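Local coordinates for protein acyl-CoA dehydrogenase (Mycobacterium thermoresistibile, PDB 3NF4) that binds flavin-adenine dinucleotide and, as an acyl-CoA dehydrogenase, probably catalyses the alpha,beta-dehydrogenation of acyl-CoA thioesters, at residues R13-I24 against Q75-E86; A144-T152 against F175-G183. All coordinates share one frame; numbering follows the deposited sequence.

Contact 1 of 2, residues R13-I24 against Q75-E86; sequences RLLPSQEAAELI and QPYEVYLQVLEE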
loop_
_atom_site.group_PDB
_atom_site.type_symbol
_atom_site.label_atom_id
_atom_site.label_comp_id
_atom_site.label_asym_id
_atom_site.label_seq_id
_atom_site.Cartn_x
_atom_site.Cartn_y
_atom_site.Cartn_z
ATOM N N ARG A 13 -16.022 11.293 -22.314
ATOM C CA ARG A 13 -15.999 12.445 -21.405
ATOM C C ARG A 13 -17.370 13.028 -21.023
ATOM O O ARG A 13 -18.266 13.131 -21.854
ATOM C CB ARG A 13 -15.089 13.556 -21.980
ATOM C CG ARG A 13 -13.607 13.159 -22.095
ATOM C CD ARG A 13 -12.669 14.351 -22.206
ATOM N NE ARG A 13 -11.278 13.924 -22.374
ATOM C CZ ARG A 13 -10.451 13.614 -21.367
ATOM N NH1 ARG A 13 -10.852 13.705 -20.091
ATOM N NH2 ARG A 13 -9.210 13.208 -21.634
ATOM N N LEU A 14 -17.515 13.445 -19.772
ATOM C CA LEU A 14 -18.695 14.206 -19.365
ATOM C C LEU A 14 -18.463 15.720 -19.549
ATOM O O LEU A 14 -17.622 16.319 -18.862
ATOM C CB LEU A 14 -19.068 13.897 -17.913
ATOM C CG LEU A 14 -19.786 12.598 -17.555
ATOM C CD1 LEU A 14 -19.550 12.266 -16.066
ATOM C CD2 LEU A 14 -21.261 12.708 -17.808
ATOM N N LEU A 15 -19.214 16.321 -20.471
ATOM C CA LEU A 15 -19.014 17.713 -20.890
ATOM C C LEU A 15 -20.342 18.489 -20.883
ATOM O O LEU A 15 -21.383 17.910 -21.194
ATOM C CB LEU A 15 -18.382 17.754 -22.296
ATOM C CG LEU A 15 -16.953 17.202 -22.451
ATOM C CD1 LEU A 15 -16.640 16.845 -23.890
ATOM C CD2 LEU A 15 -15.868 18.132 -21.864
ATOM N N PRO A 16 -20.305 19.803 -20.553
ATOM C CA PRO A 16 -21.532 20.610 -20.340
ATOM C C PRO A 16 -22.317 21.030 -21.602
ATOM O O PRO A 16 -23.422 21.564 -21.474
ATOM C CB PRO A 16 -21.024 21.866 -19.606
ATOM C CG PRO A 16 -19.531 21.639 -19.379
ATOM C CD PRO A 16 -19.091 20.611 -20.365
ATOM N N SER A 17 -21.776 20.803 -22.795
ATOM C CA SER A 17 -22.480 21.184 -24.026
ATOM C C SER A 17 -21.841 20.572 -25.264
ATOM O O SER A 17 -20.735 20.019 -25.198
ATOM C CB SER A 17 -22.484 22.700 -24.183
ATOM O OG SER A 17 -21.175 23.184 -24.440
ATOM N N GLN A 18 -22.533 20.697 -26.396
ATOM C CA GLN A 18 -22.017 20.220 -27.677
ATOM C C GLN A 18 -20.790 21.026 -28.101
ATOM O O GLN A 18 -19.897 20.498 -28.766
ATOM C CB GLN A 18 -23.111 20.242 -28.769
ATOM C CG GLN A 18 -22.712 19.642 -30.153
ATOM C CD GLN A 18 -22.038 18.255 -30.058
ATOM O OE1 GLN A 18 -22.537 17.339 -29.383
ATOM N NE2 GLN A 18 -20.900 18.104 -30.735
ATOM N N GLU A 19 -20.755 22.298 -27.704
ATOM C CA GLU A 19 -19.654 23.203 -28.059
ATOM C C GLU A 19 -18.342 22.699 -27.443
ATOM O O GLU A 19 -17.309 22.650 -28.121
ATOM C CB GLU A 19 -19.960 24.638 -27.592
ATOM N N ALA A 20 -18.414 22.304 -26.167
ATOM C CA ALA A 20 -17.268 21.768 -25.449
ATOM C C ALA A 20 -16.767 20.473 -26.096
ATOM O O ALA A 20 -15.561 20.281 -26.216
ATOM C CB ALA A 20 -17.591 21.579 -23.964
ATOM N N ALA A 21 -17.692 19.625 -26.554
ATOM C CA ALA A 21 -17.344 18.374 -27.229
ATOM C C ALA A 21 -16.511 18.591 -28.487
ATOM O O ALA A 21 -15.561 17.824 -28.750
ATOM C CB ALA A 21 -18.591 17.557 -27.557
ATOM N N GLU A 22 -16.860 19.626 -29.259
ATOM C CA GLU A 22 -16.115 19.983 -30.469
ATOM C C GLU A 22 -14.732 20.582 -30.149
ATOM O O GLU A 22 -13.783 20.405 -30.915
ATOM C CB GLU A 22 -16.936 20.940 -31.363
ATOM N N LEU A 23 -14.624 21.285 -29.024
ATOM C CA LEU A 23 -13.343 21.858 -28.591
ATOM C C LEU A 23 -12.368 20.741 -28.197
ATOM O O LEU A 23 -11.169 20.816 -28.460
ATOM C CB LEU A 23 -13.540 22.853 -27.435
ATOM C CG LEU A 23 -12.283 23.402 -26.739
ATOM C CD1 LEU A 23 -11.459 24.287 -27.710
ATOM C CD2 LEU A 23 -12.610 24.146 -25.469
ATOM N N ILE A 24 -12.903 19.693 -27.578
ATOM C CA ILE A 24 -12.101 18.516 -27.280
ATOM C C ILE A 24 -11.639 17.894 -28.594
ATOM O O ILE A 24 -10.461 17.540 -28.750
ATOM C CB ILE A 24 -12.862 17.524 -26.398
ATOM C CG1 ILE A 24 -13.077 18.122 -24.989
ATOM C CG2 ILE A 24 -12.165 16.156 -26.364
ATOM C CD1 ILE A 24 -11.801 18.261 -24.122
ATOM N N GLN A 75 -13.638 29.817 -20.964
ATOM C CA GLN A 75 -14.011 28.457 -20.592
ATOM C C GLN A 75 -14.007 28.154 -19.085
ATOM O O GLN A 75 -13.133 28.626 -18.343
ATOM C CB GLN A 75 -13.117 27.458 -21.335
ATOM C CG GLN A 75 -13.203 27.560 -22.869
ATOM C CD GLN A 75 -14.545 27.093 -23.423
ATOM O OE1 GLN A 75 -15.208 26.222 -22.852
ATOM N NE2 GLN A 75 -14.948 27.666 -24.561
ATOM N N PRO A 76 -14.992 27.371 -18.615
ATOM C CA PRO A 76 -14.885 26.880 -17.234
ATOM C C PRO A 76 -13.783 25.810 -17.089
ATOM O O PRO A 76 -13.348 25.206 -18.079
ATOM C CB PRO A 76 -16.274 26.282 -16.959
ATOM C CG PRO A 76 -16.806 25.937 -18.314
ATOM C CD PRO A 76 -16.274 26.989 -19.240
ATOM N N TYR A 77 -13.343 25.604 -15.856
ATOM C CA TYR A 77 -12.307 24.626 -15.525
ATOM C C TYR A 77 -12.658 23.178 -15.889
ATOM O O TYR A 77 -11.800 22.431 -16.346
ATOM C CB TYR A 77 -11.865 24.786 -14.065
ATOM C CG TYR A 77 -10.572 25.582 -13.941
ATOM C CD1 TYR A 77 -10.440 26.860 -14.525
ATOM C CD2 TYR A 77 -9.466 25.047 -13.273
ATOM C CE1 TYR A 77 -9.219 27.588 -14.422
ATOM C CE2 TYR A 77 -8.247 25.764 -13.164
ATOM C CZ TYR A 77 -8.132 27.022 -13.734
ATOM O OH TYR A 77 -6.928 27.694 -13.612
ATOM N N GLU A 78 -13.933 22.825 -15.745
ATOM C CA GLU A 78 -14.477 21.530 -16.173
ATOM C C GLU A 78 -14.184 21.229 -17.655
ATOM O O GLU A 78 -14.106 20.057 -18.038
ATOM C CB GLU A 78 -15.981 21.487 -15.847
ATOM C CG GLU A 78 -16.756 20.215 -16.183
ATOM C CD GLU A 78 -18.278 20.289 -15.809
ATOM O OE1 GLU A 78 -18.890 21.390 -15.756
ATOM O OE2 GLU A 78 -18.872 19.216 -15.566
ATOM N N VAL A 79 -13.997 22.269 -18.479
ATOM C CA VAL A 79 -13.589 22.083 -19.875
ATOM C C VAL A 79 -12.083 22.335 -20.058
ATOM O O VAL A 79 -11.382 21.507 -20.663
ATOM C CB VAL A 79 -14.431 22.956 -20.899
ATOM C CG1 VAL A 79 -13.997 22.697 -22.317
ATOM C CG2 VAL A 79 -15.892 22.671 -20.786
ATOM N N TYR A 80 -11.577 23.454 -19.535
ATOM C CA TYR A 80 -10.138 23.741 -19.643
ATOM C C TYR A 80 -9.243 22.566 -19.199
ATOM O O TYR A 80 -8.340 22.167 -19.942
ATOM C CB TYR A 80 -9.764 25.035 -18.896
ATOM C CG TYR A 80 -8.293 25.199 -18.609
ATOM C CD1 TYR A 80 -7.361 25.210 -19.642
ATOM C CD2 TYR A 80 -7.828 25.361 -17.296
ATOM C CE1 TYR A 80 -5.992 25.374 -19.381
ATOM C CE2 TYR A 80 -6.470 25.518 -17.022
ATOM C CZ TYR A 80 -5.560 25.538 -18.077
ATOM O OH TYR A 80 -4.218 25.699 -17.848
ATOM N N LEU A 81 -9.513 22.002 -18.018
ATOM C CA LEU A 81 -8.665 20.949 -17.456
ATOM C C LEU A 81 -8.619 19.671 -18.291
ATOM O O LEU A 81 -7.563 18.997 -18.339
ATOM C CB LEU A 81 -9.061 20.622 -16.008
ATOM C CG LEU A 81 -8.789 21.718 -14.967
ATOM C CD1 LEU A 81 -9.300 21.342 -13.587
ATOM C CD2 LEU A 81 -7.293 22.080 -14.927
ATOM N N GLN A 82 -9.747 19.350 -18.948
ATOM C CA GLN A 82 -9.858 18.144 -19.785
ATOM C C GLN A 82 -9.154 18.331 -21.159
ATOM O O GLN A 82 -8.709 17.355 -21.788
ATOM C CB GLN A 82 -11.341 17.672 -19.920
ATOM C CG GLN A 82 -12.038 17.261 -18.593
ATOM C CD GLN A 82 -13.393 16.530 -18.761
ATOM O OE1 GLN A 82 -13.460 15.389 -19.246
ATOM N NE2 GLN A 82 -14.463 17.171 -18.315
ATOM N N VAL A 83 -9.043 19.580 -21.622
ATOM C CA VAL A 83 -8.207 19.891 -22.795
ATOM C C VAL A 83 -6.718 19.698 -22.459
ATOM O O VAL A 83 -5.939 19.120 -23.244
ATOM C CB VAL A 83 -8.407 21.339 -23.298
ATOM C CG1 VAL A 83 -7.310 21.708 -24.313
ATOM C CG2 VAL A 83 -9.801 21.531 -23.889
ATOM N N LEU A 84 -6.337 20.202 -21.288
ATOM C CA LEU A 84 -5.004 20.000 -20.730
ATOM C C LEU A 84 -4.681 18.498 -20.602
ATOM O O LEU A 84 -3.572 18.063 -20.914
ATOM C CB LEU A 84 -4.909 20.711 -19.380
ATOM C CG LEU A 84 -3.511 21.080 -18.861
ATOM C CD1 LEU A 84 -2.714 21.911 -19.916
ATOM C CD2 LEU A 84 -3.596 21.819 -17.527
ATOM N N GLU A 85 -5.660 17.701 -20.187
ATOM C CA GLU A 85 -5.464 16.255 -20.081
ATOM C C GLU A 85 -5.152 15.581 -21.443
ATOM O O GLU A 85 -4.293 14.686 -21.525
ATOM C CB GLU A 85 -6.680 15.599 -19.394
ATOM C CG GLU A 85 -6.403 14.209 -18.873
ATOM C CD GLU A 85 -7.621 13.295 -18.772
ATOM O OE1 GLU A 85 -8.627 13.590 -18.081
ATOM O OE2 GLU A 85 -7.536 12.209 -19.345
ATOM N N GLU A 86 -5.863 16.008 -22.491
ATOM C CA GLU A 86 -5.705 15.454 -23.844
ATOM C C GLU A 86 -4.323 15.794 -24.397
ATOM O O GLU A 86 -3.640 14.923 -24.930
ATOM C CB GLU A 86 -6.809 15.956 -24.795
ATOM C CG GLU A 86 -8.241 15.408 -24.539
ATOM C CD GLU A 86 -8.409 13.914 -24.856
ATOM O OE1 GLU A 86 -7.502 13.309 -25.472
ATOM O OE2 GLU A 86 -9.457 13.330 -24.484
HETATM O O HOH W 1 -15.220 12.998 -18.220
HETATM O O HOH W 2 -17.670 16.998 -16.055
#
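Arg-13 reaches from the loop ahead of helix 18-35 to three side chains on one flank of helix 77-88. Its chain is extended from CG to NE, which carries the guanidinium to the last turn of segment 75-86. There NH1 and NH2 of Arg-13 grip Glu-85 end-on, binding OE1 and OE2 respectively, each at 3.0 Å. Both oxygens are met from above the carboxylate plane, which stands 76° from the guanidinium. Glu-86 points back against the run of the Arg-13 chain, and its OE2 accepts from NE of Arg-13 at 2.8 Å on the anti side, with a weak second bond from NH2. Glu-85 also binds Arg-304 and Tyr-307 of helix 289-315, and Glu-86 binds Arg-90, so each carboxylate probably offsets the charge of a second arginine.

Gln-82 runs antiparallel to the Arg-13 chain, with its amide plane turned 71° from the guanidinium. Its OE1 offers an in-plane lone pair to NH1 of Arg-13 at 3.2 Å, while NE2 donates to Glu-78 O and weakly to Leu-14 O. One water joins Leu-14 N to Gln-82 OE1; another joins Leu-14 O to Glu-78 OE2.

Beside this polar band, Val-79 CG2 touches Pro-16 CD and Ala-20 CB, and its CG1 meets Leu-23 CD2 at 3.7 Å. Helix segments 18-24 and 77-86, nearly parallel with a crossing angle of -19°, thus pack within the all-helical N-terminal domain of the acyl-CoA dehydrogenase fold.

Contact 2 of 2, residues A144-T152 against F175-G183; sequences AAALRCAAT and FYTLFARTG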
loop_
_atom_site.group_PDB
_atom_site.type_symbol
_atom_site.label_atom_id
_atom_site.label_comp_id
_atom_site.label_asym_id
_atom_site.label_seq_id
_atom_site.Cartn_x
_atom_site.Cartn_y
_atom_site.Cartn_z
ATOM N N ALA A 144 8.399 29.024 1.262
ATOM C CA ALA A 144 8.349 30.227 0.437
ATOM C C ALA A 144 8.912 31.463 1.140
ATOM O O ALA A 144 9.775 32.148 0.585
ATOM C CB ALA A 144 6.916 30.481 -0.048
ATOM N N ALA A 145 8.427 31.725 2.355
ATOM C CA ALA A 145 8.797 32.897 3.171
ATOM C C ALA A 145 10.300 33.139 3.405
ATOM O O ALA A 145 10.698 34.251 3.743
ATOM C CB ALA A 145 8.063 32.849 4.511
ATOM N N ALA A 146 11.124 32.109 3.220
ATOM C CA ALA A 146 12.570 32.220 3.451
ATOM C C ALA A 146 13.359 32.744 2.230
ATOM O O ALA A 146 14.597 32.687 2.204
ATOM C CB ALA A 146 13.136 30.869 3.938
ATOM N N LEU A 147 12.645 33.259 1.228
ATOM C CA LEU A 147 13.294 33.730 0.003
ATOM C C LEU A 147 14.113 35.007 0.255
ATOM O O LEU A 147 13.884 35.718 1.242
ATOM C CB LEU A 147 12.296 33.883 -1.160
ATOM C CG LEU A 147 11.232 34.981 -1.178
ATOM C CD1 LEU A 147 11.843 36.376 -1.371
ATOM C CD2 LEU A 147 10.227 34.708 -2.275
ATOM N N ARG A 148 15.063 35.292 -0.632
ATOM C CA ARG A 148 16.029 36.352 -0.360
ATOM C C ARG A 148 16.465 37.277 -1.502
ATOM O O ARG A 148 17.201 38.236 -1.251
ATOM C CB ARG A 148 17.245 35.754 0.337
ATOM C CG ARG A 148 17.379 36.225 1.764
ATOM C CD ARG A 148 18.148 35.229 2.607
ATOM N NE ARG A 148 17.298 34.671 3.663
ATOM C CZ ARG A 148 17.340 35.045 4.949
ATOM N NH1 ARG A 148 18.207 35.985 5.374
ATOM N NH2 ARG A 148 16.517 34.460 5.822
ATOM N N CYS A 149 16.021 37.000 -2.731
ATOM C CA CYS A 149 16.274 37.887 -3.866
ATOM C C CYS A 149 15.822 39.300 -3.465
ATOM O O CYS A 149 14.682 39.503 -3.028
ATOM C CB CYS A 149 15.544 37.405 -5.129
ATOM S SG CYS A 149 16.169 38.087 -6.729
ATOM N N ALA A 150 16.735 40.260 -3.577
ATOM C CA ALA A 150 16.478 41.604 -3.062
ATOM C C ALA A 150 15.970 42.588 -4.121
ATOM O O ALA A 150 16.551 42.718 -5.192
ATOM C CB ALA A 150 17.723 42.150 -2.345
ATOM N N ALA A 151 14.858 43.245 -3.816
ATOM C CA ALA A 151 14.384 44.392 -4.597
ATOM C C ALA A 151 14.335 45.637 -3.708
ATOM O O ALA A 151 13.461 45.775 -2.850
ATOM C CB ALA A 151 13.027 44.116 -5.202
ATOM N N THR A 152 15.295 46.531 -3.909
ATOM C CA THR A 152 15.424 47.716 -3.063
ATOM C C THR A 152 15.026 49.012 -3.799
ATOM O O THR A 152 15.443 49.236 -4.941
ATOM C CB THR A 152 16.817 47.779 -2.341
ATOM O OG1 THR A 152 17.119 49.131 -1.987
ATOM C CG2 THR A 152 17.953 47.202 -3.205
ATOM N N PHE A 175 7.857 37.021 -20.915
ATOM C CA PHE A 175 7.673 37.749 -19.663
ATOM C C PHE A 175 7.780 36.810 -18.463
ATOM O O PHE A 175 7.541 35.596 -18.578
ATOM C CB PHE A 175 6.342 38.531 -19.642
ATOM C CG PHE A 175 5.097 37.660 -19.735
ATOM C CD1 PHE A 175 4.434 37.248 -18.585
ATOM C CD2 PHE A 175 4.583 37.269 -20.971
ATOM C CE1 PHE A 175 3.281 36.453 -18.665
ATOM C CE2 PHE A 175 3.431 36.467 -21.057
ATOM C CZ PHE A 175 2.779 36.069 -19.902
ATOM N N TYR A 176 8.140 37.388 -17.316
ATOM C CA TYR A 176 8.382 36.638 -16.099
ATOM C C TYR A 176 7.617 37.249 -14.934
ATOM O O TYR A 176 7.700 38.452 -14.697
ATOM C CB TYR A 176 9.890 36.594 -15.777
ATOM C CG TYR A 176 10.700 35.835 -16.803
ATOM C CD1 TYR A 176 10.984 34.478 -16.638
ATOM C CD2 TYR A 176 11.152 36.461 -17.966
ATOM C CE1 TYR A 176 11.720 33.779 -17.597
ATOM C CE2 TYR A 176 11.882 35.769 -18.936
ATOM C CZ TYR A 176 12.159 34.437 -18.748
ATOM O OH TYR A 176 12.878 33.762 -19.702
ATOM N N THR A 177 6.884 36.419 -14.201
ATOM C CA THR A 177 6.300 36.848 -12.950
ATOM C C THR A 177 7.287 36.551 -11.817
ATOM O O THR A 177 7.524 35.385 -11.494
ATOM C CB THR A 177 4.931 36.171 -12.730
ATOM O OG1 THR A 177 3.999 36.679 -13.692
ATOM C CG2 THR A 177 4.386 36.454 -11.359
ATOM N N LEU A 178 7.833 37.613 -11.214
ATOM C CA LEU A 178 8.881 37.546 -10.188
ATOM C C LEU A 178 8.398 37.838 -8.760
ATOM O O LEU A 178 7.517 38.683 -8.558
ATOM C CB LEU A 178 9.983 38.553 -10.544
ATOM C CG LEU A 178 11.183 38.765 -9.606
ATOM C CD1 LEU A 178 12.058 37.481 -9.446
ATOM C CD2 LEU A 178 12.017 39.975 -10.056
ATOM N N PHE A 179 8.999 37.168 -7.771
ATOM C CA PHE A 179 8.772 37.484 -6.353
ATOM C C PHE A 179 10.083 37.850 -5.656
ATOM O O PHE A 179 10.978 37.019 -5.578
ATOM C CB PHE A 179 8.071 36.322 -5.632
ATOM C CG PHE A 179 6.670 36.055 -6.134
ATOM C CD1 PHE A 179 5.575 36.713 -5.570
ATOM C CD2 PHE A 179 6.442 35.167 -7.182
ATOM C CE1 PHE A 179 4.270 36.482 -6.044
ATOM C CE2 PHE A 179 5.151 34.931 -7.654
ATOM C CZ PHE A 179 4.063 35.591 -7.083
ATOM N N ALA A 180 10.204 39.094 -5.176
ATOM C CA ALA A 180 11.440 39.547 -4.490
ATOM C C ALA A 180 11.203 40.301 -3.183
ATOM O O ALA A 180 10.108 40.813 -2.949
ATOM C CB ALA A 180 12.323 40.366 -5.422
ATOM N N ARG A 181 12.241 40.352 -2.345
ATOM C CA ARG A 181 12.152 40.912 -0.991
ATOM C C ARG A 181 12.355 42.437 -0.915
ATOM O O ARG A 181 13.354 42.966 -1.392
ATOM C CB ARG A 181 13.121 40.188 -0.047
ATOM C CG ARG A 181 12.974 40.589 1.425
ATOM C CD ARG A 181 13.613 39.588 2.406
ATOM N NE ARG A 181 12.892 38.310 2.521
ATOM C CZ ARG A 181 11.722 38.134 3.143
ATOM N NH1 ARG A 181 11.083 39.158 3.712
ATOM N NH2 ARG A 181 11.179 36.921 3.189
ATOM N N THR A 182 11.387 43.123 -0.308
ATOM C CA THR A 182 11.419 44.579 -0.122
ATOM C C THR A 182 11.620 44.980 1.347
ATOM O O THR A 182 12.081 46.089 1.626
ATOM C CB THR A 182 10.135 45.252 -0.662
ATOM O OG1 THR A 182 8.981 44.560 -0.167
ATOM C CG2 THR A 182 10.111 45.235 -2.186
ATOM N N GLY A 183 11.271 44.078 2.269
ATOM C CA GLY A 183 11.478 44.271 3.713
ATOM C C GLY A 183 11.665 42.953 4.460
ATOM O O GLY A 183 11.342 42.830 5.649
#
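Phe-179 and Ala-180 bring strand 175-181 up to the loop before strand 150-154. CB of Phe-179 lies 4.3 Å from Leu-147 CD2, while the end of the side chain leads away from that loop, and the side chain lies about 7 Å from the bound FAD. Phe-179 O is taken by Lys-164 of strand 157-168. At Ala-180 the packing turns to small groups: its CB rests 3.8 Å from Ala-151 CB and also lies against the Cys-149 carbonyl and CB. Glu-137 accepts from the backbone N of both Arg-148 and Cys-149, which probably helps fix the course of the loop.

Arg-181 makes all three hydrogen bonds between the segments. Its backbone N donates to Cys-149 O at 2.7 Å, nearly straight at 173°, and its O accepts from Ala-151 N at 2.9 Å, giving a single beta bridge between Ala-150 and Arg-181. With CG anti to the backbone N (chi1 -173°) and a bend at chi3, the side chain runs back alongside the loop. NE then donates to Leu-147 O at 3.1 Å, with the acceptor in the guanidinium plane. Next in sequence, Thr-182 sets CG2 3.5 Å from Ala-151 O, while its OG1 is bonded to Gly-188 O.

Every acceptor between the two segments is a backbone carbonyl, so the Arg-181 side chain meets segment 144-152 by hydrogen bonding to the main chain and not by a salt bridge.

Overall arrangement
The two contacts follow one another along the chain, contact 1 closing before contact 2 opens, and lie on opposite sides of the chain's centre. Their centres are 36 Å apart and their nearest atoms about 13 Å, so they do not touch. Contact 1 joins helices 18-35 and 77-88 of the N-terminal domain, beside helix 289-315 and at a border with a second subunit, whose Arg-318 binds Arg-13 O. Contact 2 belongs to the middle domain, where it links strand 175-181 of the mixed sheet to edge strand 150-154 of the antiparallel sheet. Contact 1 therefore joins two helices near a subunit interface, and contact 2 two sheets near FAD.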